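Local coordinates for protein response regulator (Caulobacter vibrioides, PDB 3N0R) that probably regulates the general stress response as a two-component receiver fused to a sigma-factor-like domain that draws an anti-sigma factor away from its sigma factor, at residues S116-P130 and V144-D156. The protein carries 1 engineered substitution. Sequence-based numbering, arbitrary orientation. Where two conformers were deposited one is given.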
loop_
_atom_site.group_PDB
_atom_site.type_symbol
_atom_site.label_atom_id
_atom_site.label_comp_id
_atom_site.label_asym_id
_atom_site.label_seq_id
_atom_site.Cartn_x
_atom_site.Cartn_y
_atom_site.Cartn_z
ATOM N N SER A 116 1.595 13.230 7.069
ATOM C CA SER A 116 0.542 13.478 6.084
ATOM C C SER A 116 0.260 12.225 5.257
ATOM O O SER A 116 -0.895 11.875 5.003
ATOM C CB SER A 116 0.928 14.634 5.165
ATOM O OG SER A 116 2.193 14.392 4.577
ATOM N N ARG A 117 1.322 11.552 4.833
ATOM C CA ARG A 117 1.162 10.364 4.005
ATOM C C ARG A 117 0.589 9.190 4.799
ATOM O O ARG A 117 -0.224 8.421 4.279
ATOM C CB ARG A 117 2.488 9.974 3.361
ATOM C CG ARG A 117 2.338 8.989 2.229
ATOM C CD ARG A 117 1.489 9.530 1.071
ATOM N NE ARG A 117 1.997 10.787 0.526
ATOM C CZ ARG A 117 2.591 10.923 -0.662
ATOM N NH1 ARG A 117 2.762 9.876 -1.465
ATOM N NH2 ARG A 117 3.004 12.122 -1.055
ATOM N N GLN A 118 0.978 9.077 6.065
ATOM C CA GLN A 118 0.382 8.084 6.943
ATOM C C GLN A 118 -1.127 8.307 7.039
ATOM O O GLN A 118 -1.899 7.371 6.892
ATOM C CB GLN A 118 1.005 8.171 8.335
ATOM C CG GLN A 118 2.488 7.879 8.371
ATOM C CD GLN A 118 3.107 8.337 9.667
ATOM O OE1 GLN A 118 2.472 8.275 10.717
ATOM N NE2 GLN A 118 4.345 8.816 9.606
ATOM N N ALA A 119 -1.542 9.544 7.293
ATOM C CA ALA A 119 -2.963 9.850 7.445
ATOM C C ALA A 119 -3.737 9.494 6.174
ATOM O O ALA A 119 -4.829 8.919 6.220
ATOM C CB ALA A 119 -3.169 11.313 7.800
ATOM N N PHE A 120 -3.160 9.831 5.028
ATOM C CA PHE A 120 -3.787 9.518 3.768
ATOM C C PHE A 120 -3.889 8.013 3.534
ATOM O O PHE A 120 -4.937 7.509 3.142
ATOM C CB PHE A 120 -3.025 10.175 2.619
ATOM C CG PHE A 120 -3.660 9.946 1.297
ATOM C CD1 PHE A 120 -4.740 10.720 0.887
ATOM C CD2 PHE A 120 -3.214 8.930 0.470
ATOM C CE1 PHE A 120 -5.353 10.490 -0.324
ATOM C CE2 PHE A 120 -3.827 8.698 -0.743
ATOM C CZ PHE A 120 -4.894 9.482 -1.136
ATOM N N LEU A 121 -2.812 7.276 3.781
ATOM C CA LEU A 121 -2.899 5.833 3.585
ATOM C C LEU A 121 -3.851 5.153 4.579
ATOM O O LEU A 121 -4.578 4.223 4.208
ATOM C CB LEU A 121 -1.525 5.173 3.625
ATOM C CG LEU A 121 -0.576 5.561 2.487
ATOM C CD1 LEU A 121 0.703 4.740 2.601
ATOM C CD2 LEU A 121 -1.210 5.375 1.111
ATOM N N LEU A 122 -3.865 5.606 5.830
ATOM C CA LEU A 122 -4.749 4.998 6.822
ATOM C C LEU A 122 -6.209 5.107 6.389
ATOM O O LEU A 122 -6.994 4.188 6.600
ATOM C CB LEU A 122 -4.557 5.667 8.190
ATOM C CG LEU A 122 -3.260 5.298 8.917
ATOM C CD1 LEU A 122 -3.035 6.207 10.109
ATOM C CD2 LEU A 122 -3.241 3.825 9.340
ATOM N N THR A 123 -6.570 6.238 5.793
ATOM C CA THR A 123 -7.946 6.468 5.374
ATOM C C THR A 123 -8.226 5.906 3.980
ATOM O O THR A 123 -9.104 5.053 3.815
ATOM C CB THR A 123 -8.333 7.961 5.491
ATOM O OG1 THR A 123 -7.394 8.775 4.777
ATOM C CG2 THR A 123 -8.386 8.387 6.966
ATOM N N ALA A 124 -7.467 6.347 2.980
ATOM C CA ALA A 124 -7.720 5.945 1.593
ATOM C C ALA A 124 -7.354 4.487 1.278
ATOM O O ALA A 124 -8.084 3.804 0.564
ATOM C CB ALA A 124 -7.010 6.894 0.630
ATOM N N LEU A 125 -6.212 4.017 1.766
ATOM C CA LEU A 125 -5.790 2.644 1.490
ATOM C C LEU A 125 -6.418 1.644 2.454
ATOM O O LEU A 125 -6.909 0.599 2.036
ATOM C CB LEU A 125 -4.262 2.520 1.512
ATOM C CG LEU A 125 -3.714 1.157 1.075
ATOM C CD1 LEU A 125 -3.982 0.900 -0.405
ATOM C CD2 LEU A 125 -2.232 1.088 1.369
ATOM N N GLU A 126 -6.410 1.973 3.743
ATOM C CA GLU A 126 -6.812 1.017 4.762
ATOM C C GLU A 126 -8.271 1.145 5.191
ATOM O O GLU A 126 -8.797 0.267 5.867
ATOM C CB GLU A 126 -5.879 1.114 5.968
ATOM C CG GLU A 126 -4.437 0.757 5.603
ATOM C CD GLU A 126 -4.319 -0.645 5.031
ATOM O OE1 GLU A 126 -4.830 -1.574 5.684
ATOM O OE2 GLU A 126 -3.722 -0.831 3.935
ATOM N N GLY A 127 -8.930 2.231 4.796
ATOM C CA GLY A 127 -10.344 2.405 5.074
ATOM C C GLY A 127 -10.714 2.800 6.490
ATOM O O GLY A 127 -11.873 2.674 6.875
ATOM N N PHE A 128 -9.763 3.296 7.275
ATOM C CA PHE A 128 -10.119 3.845 8.580
ATOM C C PHE A 128 -10.876 5.161 8.390
ATOM O O PHE A 128 -10.618 5.913 7.440
ATOM C CB PHE A 128 -8.866 4.100 9.423
ATOM C CG PHE A 128 -8.201 2.858 9.925
ATOM C CD1 PHE A 128 -8.820 2.072 10.879
ATOM C CD2 PHE A 128 -6.946 2.485 9.460
ATOM C CE1 PHE A 128 -8.205 0.931 11.358
ATOM C CE2 PHE A 128 -6.332 1.343 9.939
ATOM C CZ PHE A 128 -6.961 0.567 10.893
ATOM N N THR A 129 -11.793 5.458 9.303
ATOM C CA THR A 129 -12.401 6.785 9.336
ATOM C C THR A 129 -11.356 7.793 9.825
ATOM O O THR A 129 -10.356 7.408 10.443
ATOM C CB THR A 129 -13.585 6.824 10.307
ATOM O OG1 THR A 129 -13.094 6.652 11.640
ATOM C CG2 THR A 129 -14.582 5.728 9.982
ATOM N N PRO A 130 -11.577 9.092 9.557
ATOM C CA PRO A 130 -10.647 10.092 10.092
ATOM C C PRO A 130 -10.523 10.014 11.620
ATOM O O PRO A 130 -9.427 10.174 12.147
ATOM C CB PRO A 130 -11.260 11.424 9.641
ATOM C CG PRO A 130 -12.022 11.067 8.392
ATOM C CD PRO A 130 -12.569 9.684 8.642
ATOM N N VAL A 144 -5.899 15.522 11.637
ATOM C CA VAL A 144 -5.933 14.460 10.650
ATOM C C VAL A 144 -6.484 14.980 9.312
ATOM O O VAL A 144 -5.975 14.622 8.248
ATOM C CB VAL A 144 -6.674 13.208 11.161
ATOM C CG1 VAL A 144 -8.177 13.381 11.054
ATOM C CG2 VAL A 144 -6.209 11.990 10.396
ATOM N N GLU A 145 -7.493 15.842 9.358
ATOM C CA GLU A 145 -8.034 16.417 8.131
ATOM C C GLU A 145 -6.990 17.263 7.400
ATOM O O GLU A 145 -6.878 17.208 6.173
ATOM C CB GLU A 145 -9.290 17.242 8.417
ATOM C CG GLU A 145 -10.453 16.417 8.958
ATOM C CD GLU A 145 -11.067 15.493 7.918
ATOM O OE1 GLU A 145 -12.080 15.882 7.297
ATOM O OE2 GLU A 145 -10.549 14.374 7.726
ATOM N N ARG A 146 -6.203 18.030 8.150
ATOM C CA ARG A 146 -5.138 18.841 7.553
ATOM C C ARG A 146 -4.099 17.944 6.884
ATOM O O ARG A 146 -3.673 18.197 5.760
ATOM C CB ARG A 146 -4.455 19.699 8.624
ATOM C CG ARG A 146 -3.446 20.699 8.080
ATOM C CD ARG A 146 -2.615 21.351 9.190
ATOM N NE ARG A 146 -1.680 20.406 9.799
ATOM C CZ ARG A 146 -0.531 20.032 9.243
ATOM N NH1 ARG A 146 -0.166 20.529 8.068
ATOM N NH2 ARG A 146 0.258 19.164 9.862
ATOM N N LEU A 147 -3.705 16.885 7.590
ATOM C CA LEU A 147 -2.716 15.942 7.083
ATOM C C LEU A 147 -3.202 15.272 5.803
ATOM O O LEU A 147 -2.463 15.189 4.824
ATOM C CB LEU A 147 -2.396 14.894 8.152
ATOM C CG LEU A 147 -1.608 15.374 9.373
ATOM C CD1 LEU A 147 -1.574 14.290 10.439
ATOM C CD2 LEU A 147 -0.192 15.814 8.993
ATOM N N ILE A 148 -4.446 14.802 5.808
ATOM C CA ILE A 148 -5.005 14.155 4.626
ATOM C C ILE A 148 -5.025 15.120 3.436
ATOM O O ILE A 148 -4.663 14.746 2.323
ATOM C CB ILE A 148 -6.432 13.628 4.900
ATOM C CG1 ILE A 148 -6.396 12.461 5.899
ATOM C CG2 ILE A 148 -7.106 13.191 3.599
ATOM C CD1 ILE A 148 -7.777 12.089 6.444
ATOM N N GLY A 149 -5.437 16.359 3.676
ATOM C CA GLY A 149 -5.481 17.358 2.625
ATOM C C GLY A 149 -4.115 17.617 2.015
ATOM O O GLY A 149 -3.983 17.778 0.792
ATOM N N ASP A 150 -3.086 17.667 2.858
ATOM C CA ASP A 150 -1.723 17.864 2.359
ATOM C C ASP A 150 -1.307 16.724 1.436
ATOM O O ASP A 150 -0.776 16.948 0.342
ATOM C CB ASP A 150 -0.713 17.976 3.512
ATOM C CG ASP A 150 -0.709 19.342 4.169
ATOM O OD1 ASP A 150 -1.420 20.250 3.689
ATOM O OD2 ASP A 150 0.027 19.508 5.166
ATOM N N ALA A 151 -1.531 15.495 1.889
ATOM C CA ALA A 151 -1.147 14.336 1.101
ATOM C C ALA A 151 -1.937 14.271 -0.196
ATOM O O ALA A 151 -1.388 13.933 -1.245
ATOM C CB ALA A 151 -1.334 13.067 1.909
ATOM N N GLN A 152 -3.228 14.591 -0.134
ATOM C CA GLN A 152 -4.064 14.524 -1.324
ATOM C C GLN A 152 -3.538 15.459 -2.412
ATOM O O GLN A 152 -3.497 15.102 -3.592
ATOM C CB GLN A 152 -5.511 14.861 -0.973
ATOM C CG GLN A 152 -6.490 14.653 -2.111
ATOM C CD GLN A 152 -7.924 14.864 -1.671
ATOM O OE1 GLN A 152 -8.206 15.003 -0.477
ATOM N NE2 GLN A 152 -8.839 14.888 -2.632
ATOM N N ALA A 153 -3.128 16.655 -2.013
ATOM C CA ALA A 153 -2.572 17.610 -2.957
ATOM C C ALA A 153 -1.286 17.073 -3.581
ATOM O O ALA A 153 -1.077 17.213 -4.787
ATOM C CB ALA A 153 -2.331 18.957 -2.289
ATOM N N GLU A 154 -0.419 16.466 -2.766
ATOM C CA GLU A 154 0.840 15.897 -3.266
ATOM C C GLU A 154 0.593 14.771 -4.261
ATOM O O GLU A 154 1.262 14.671 -5.297
ATOM C CB GLU A 154 1.703 15.387 -2.106
ATOM C CG GLU A 154 2.252 16.507 -1.270
ATOM C CD GLU A 154 2.909 16.048 0.010
ATOM O OE1 GLU A 154 3.113 14.831 0.196
ATOM O OE2 GLU A 154 3.213 16.922 0.850
ATOM N N ILE A 155 -0.342 13.894 -3.929
ATOM C CA ILE A 155 -0.656 12.781 -4.802
ATOM C C ILE A 155 -1.307 13.272 -6.098
ATOM O O ILE A 155 -0.930 12.847 -7.191
ATOM C CB ILE A 155 -1.499 11.736 -4.061
ATOM C CG1 ILE A 155 -0.634 11.099 -2.967
ATOM C CG2 ILE A 155 -2.031 10.692 -5.039
ATOM C CD1 ILE A 155 -1.390 10.298 -1.964
ATOM N N ASP A 156 -2.242 14.209 -5.987
ATOM C CA ASP A 156 -2.896 14.730 -7.175
ATOM C C ASP A 156 -1.884 15.459 -8.075
ATOM O O ASP A 156 -2.018 15.460 -9.300
ATOM C CB ASP A 156 -4.088 15.629 -6.805
ATOM C CG ASP A 156 -5.267 14.850 -6.222
ATOM O OD1 ASP A 156 -5.269 13.601 -6.262
ATOM O OD2 ASP A 156 -6.214 15.492 -5.728
HETATM O O HOH W 1 2.139 13.195 2.074
HETATM O O HOH W 2 3.295 16.558 3.454
#
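V144 packs beside A119 and P130, the first residue of helix 130-137. One turn on, L147 rests its CB on A119 CB at 3.7 Å and lets CD2 run beside the backbone of S116. The CD1 end of I148 meets the end of T123, 3.7 Å from OG1 and 3.8 Å from the methyl CG2. A151 illustrates how a small residue at the crossing lets helices pack closely near a right angle (-92°, axes 7.4 Å apart): A151 CB lies 3.3 Å from S116 O and 3.4 Å from F120 CB. F120, with CG anti to the backbone N (chi1 -177°), enters as a knob among I148, A151, Q152 and I155. E154 supplies the carboxylate of the one salt bridge between the segments. Same-sense turns at chi2 and chi3 fold R117 back so that NH2 reaches E154 OE1 (3.0 Å, N-H...O 157°), in the guanidinium plane and on the oxygen's anti lone pair. Water 1, bound to S116 OG, accepts from R117 NE and donates to E154 OE1; water 2 links S116 OG to E154 OE2, to which it donates. I155 sets CG1 3.9 Å above the guanidinium centre, whose NH1 bonds Q273 of receiver helix 264-277. Helices 115-125, 130-137 and 141-156 are consistent with a sigma4-like fold, the last two as its helix-turn-helix; because R117 serves both E154 and Q273, the hydrated salt bridge also ties this apolar crossing to the receiver.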